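Local coordinates for phosphodiesterase MJ0936 (Methanocaldococcus jannaschii, PDB 2AHD), which belongs to the calcineurin-like phosphoesterase superfamily, as a small single-domain archaeal phosphodiesterase built on two mixed beta sheets, at residues T96-H100 with I117-T121. Sequence-based numbering, arbitrary orientation.
Sequences THGHH and IYGHT
H97 lays one face of its imidazole over the start of the H120 side chain, a CH-pi contact in which H120 CB stands 3.5 Å from the centroid of the H97 ring. The pair belongs to the HGH and GHTH signature loops of the calcineurin-like phosphoesterase fold, and illustrates how this fold gathers its histidines: neighbouring parallel strands, 91-96 and 115-118, end side by side, and the loops that follow bring their side chains together. A backbone bond from T96 N to I117 O (3.2 Å) ties the strand ends just ahead of the loops. Beyond it, H97 CG swings anti to its own N (chi1 178°), and although the side chain sets out away from 117-121, its ring returns to H120, the two ring planes meeting obliquely at 54°. Both H97 nitrogens are engaged, ND1 weakly with the C34 carbonyl and NE2 weakly with N59, which probably helps to fix the ring's rotation. H120 is anchored through its backbone N by D8, so a loop at the end of strand 3-6 of the other sheet reaches this cluster too. On the side toward helix 101-110, the Y118 ring presents its edge to G98, with CD1 4.0 Å from G98 CA.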
loop_
_atom_site.group_PDB
_atom_site.type_symbol
_atom_site.label_atom_id
_atom_site.label_comp_id
_atom_site.label_asym_id
_atom_site.label_seq_id
_atom_site.Cartn_x
_atom_site.Cartn_y
_atom_site.Cartn_z
ATOM N N THR A 96 7.440 2.173 0.071
ATOM C CA THR A 96 8.332 1.164 0.629
ATOM C C THR A 96 7.745 0.615 1.914
ATOM O O THR A 96 7.101 1.337 2.655
ATOM C CB THR A 96 9.757 1.740 0.920
ATOM O OG1 THR A 96 10.605 0.687 1.395
ATOM C CG2 THR A 96 9.709 2.852 1.970
ATOM N N HIS A 97 7.944 -0.672 2.155
ATOM C CA HIS A 97 7.460 -1.310 3.371
ATOM C C HIS A 97 8.372 -0.741 4.442
ATOM O O HIS A 97 9.582 -0.688 4.223
ATOM C CB HIS A 97 7.672 -2.815 3.247
ATOM C CG HIS A 97 7.265 -3.596 4.453
ATOM N ND1 HIS A 97 5.950 -3.811 4.790
ATOM C CD2 HIS A 97 8.003 -4.244 5.385
ATOM C CE1 HIS A 97 5.893 -4.562 5.874
ATOM N NE2 HIS A 97 7.125 -4.839 6.256
ATOM N N GLY A 98 7.822 -0.300 5.572
ATOM C CA GLY A 98 8.668 0.251 6.635
ATOM C C GLY A 98 10.130 -0.137 6.467
ATOM O O GLY A 98 10.919 0.647 5.957
ATOM N N HIS A 99 10.499 -1.327 6.929
ATOM C CA HIS A 99 11.845 -1.835 6.715
ATOM C C HIS A 99 13.011 -0.953 7.081
ATOM O O HIS A 99 13.297 -0.697 8.238
ATOM C CB HIS A 99 11.998 -2.157 5.241
ATOM C CG HIS A 99 11.881 -3.603 4.914
ATOM N ND1 HIS A 99 11.734 -4.055 3.621
ATOM C CD2 HIS A 99 11.945 -4.702 5.698
ATOM C CE1 HIS A 99 11.714 -5.374 3.621
ATOM N NE2 HIS A 99 11.842 -5.792 4.869
ATOM N N HIS A 100 13.693 -0.523 6.024
ATOM C CA HIS A 100 14.868 0.324 6.067
ATOM C C HIS A 100 14.541 1.723 6.568
ATOM O O HIS A 100 14.106 2.588 5.810
ATOM C CB HIS A 100 15.448 0.410 4.662
ATOM C CG HIS A 100 15.400 -0.885 3.906
ATOM N ND1 HIS A 100 16.306 -1.906 4.111
ATOM C CD2 HIS A 100 14.559 -1.320 2.935
ATOM C CE1 HIS A 100 16.028 -2.911 3.298
ATOM N NE2 HIS A 100 14.973 -2.580 2.574
ATOM N N ILE A 117 4.611 6.813 1.293
ATOM C CA ILE A 117 3.786 5.761 1.858
ATOM C C ILE A 117 4.633 4.587 2.336
ATOM O O ILE A 117 5.586 4.199 1.669
ATOM C CB ILE A 117 2.791 5.267 0.807
ATOM C CG1 ILE A 117 2.006 6.459 0.251
ATOM C CG2 ILE A 117 1.872 4.220 1.414
ATOM C CD1 ILE A 117 1.046 6.094 -0.835
ATOM N N TYR A 118 4.285 4.014 3.486
ATOM C CA TYR A 118 5.045 2.890 4.029
ATOM C C TYR A 118 4.227 2.123 5.054
ATOM O O TYR A 118 3.230 2.628 5.538
ATOM C CB TYR A 118 6.328 3.403 4.679
ATOM C CG TYR A 118 6.082 4.093 5.988
ATOM C CD1 TYR A 118 6.313 3.438 7.192
ATOM C CD2 TYR A 118 5.573 5.381 6.027
ATOM C CE1 TYR A 118 6.043 4.048 8.400
ATOM C CE2 TYR A 118 5.295 6.008 7.228
ATOM C CZ TYR A 118 5.535 5.338 8.414
ATOM O OH TYR A 118 5.293 5.965 9.613
ATOM N N GLY A 119 4.650 0.905 5.376
ATOM C CA GLY A 119 3.931 0.102 6.354
ATOM C C GLY A 119 4.899 -0.459 7.376
ATOM O O GLY A 119 5.630 0.294 8.012
ATOM N N HIS A 120 4.891 -1.774 7.552
ATOM C CA HIS A 120 5.811 -2.444 8.472
ATOM C C HIS A 120 5.621 -2.257 9.961
ATOM O O HIS A 120 5.721 -3.216 10.714
ATOM C CB HIS A 120 7.243 -2.061 8.142
ATOM C CG HIS A 120 8.254 -2.651 9.071
ATOM N ND1 HIS A 120 8.291 -3.996 9.374
ATOM C CD2 HIS A 120 9.298 -2.090 9.721
ATOM C CE1 HIS A 120 9.317 -4.239 10.166
ATOM N NE2 HIS A 120 9.945 -3.100 10.390
ATOM N N THR A 121 5.377 -1.026 10.391
ATOM C CA THR A 121 5.196 -0.745 11.805
ATOM C C THR A 121 3.846 -1.192 12.312
ATOM O O THR A 121 3.691 -1.447 13.499
ATOM C CB THR A 121 5.344 0.748 12.107
ATOM O OG1 THR A 121 4.336 1.480 11.403
ATOM C CG2 THR A 121 6.718 1.239 11.687
#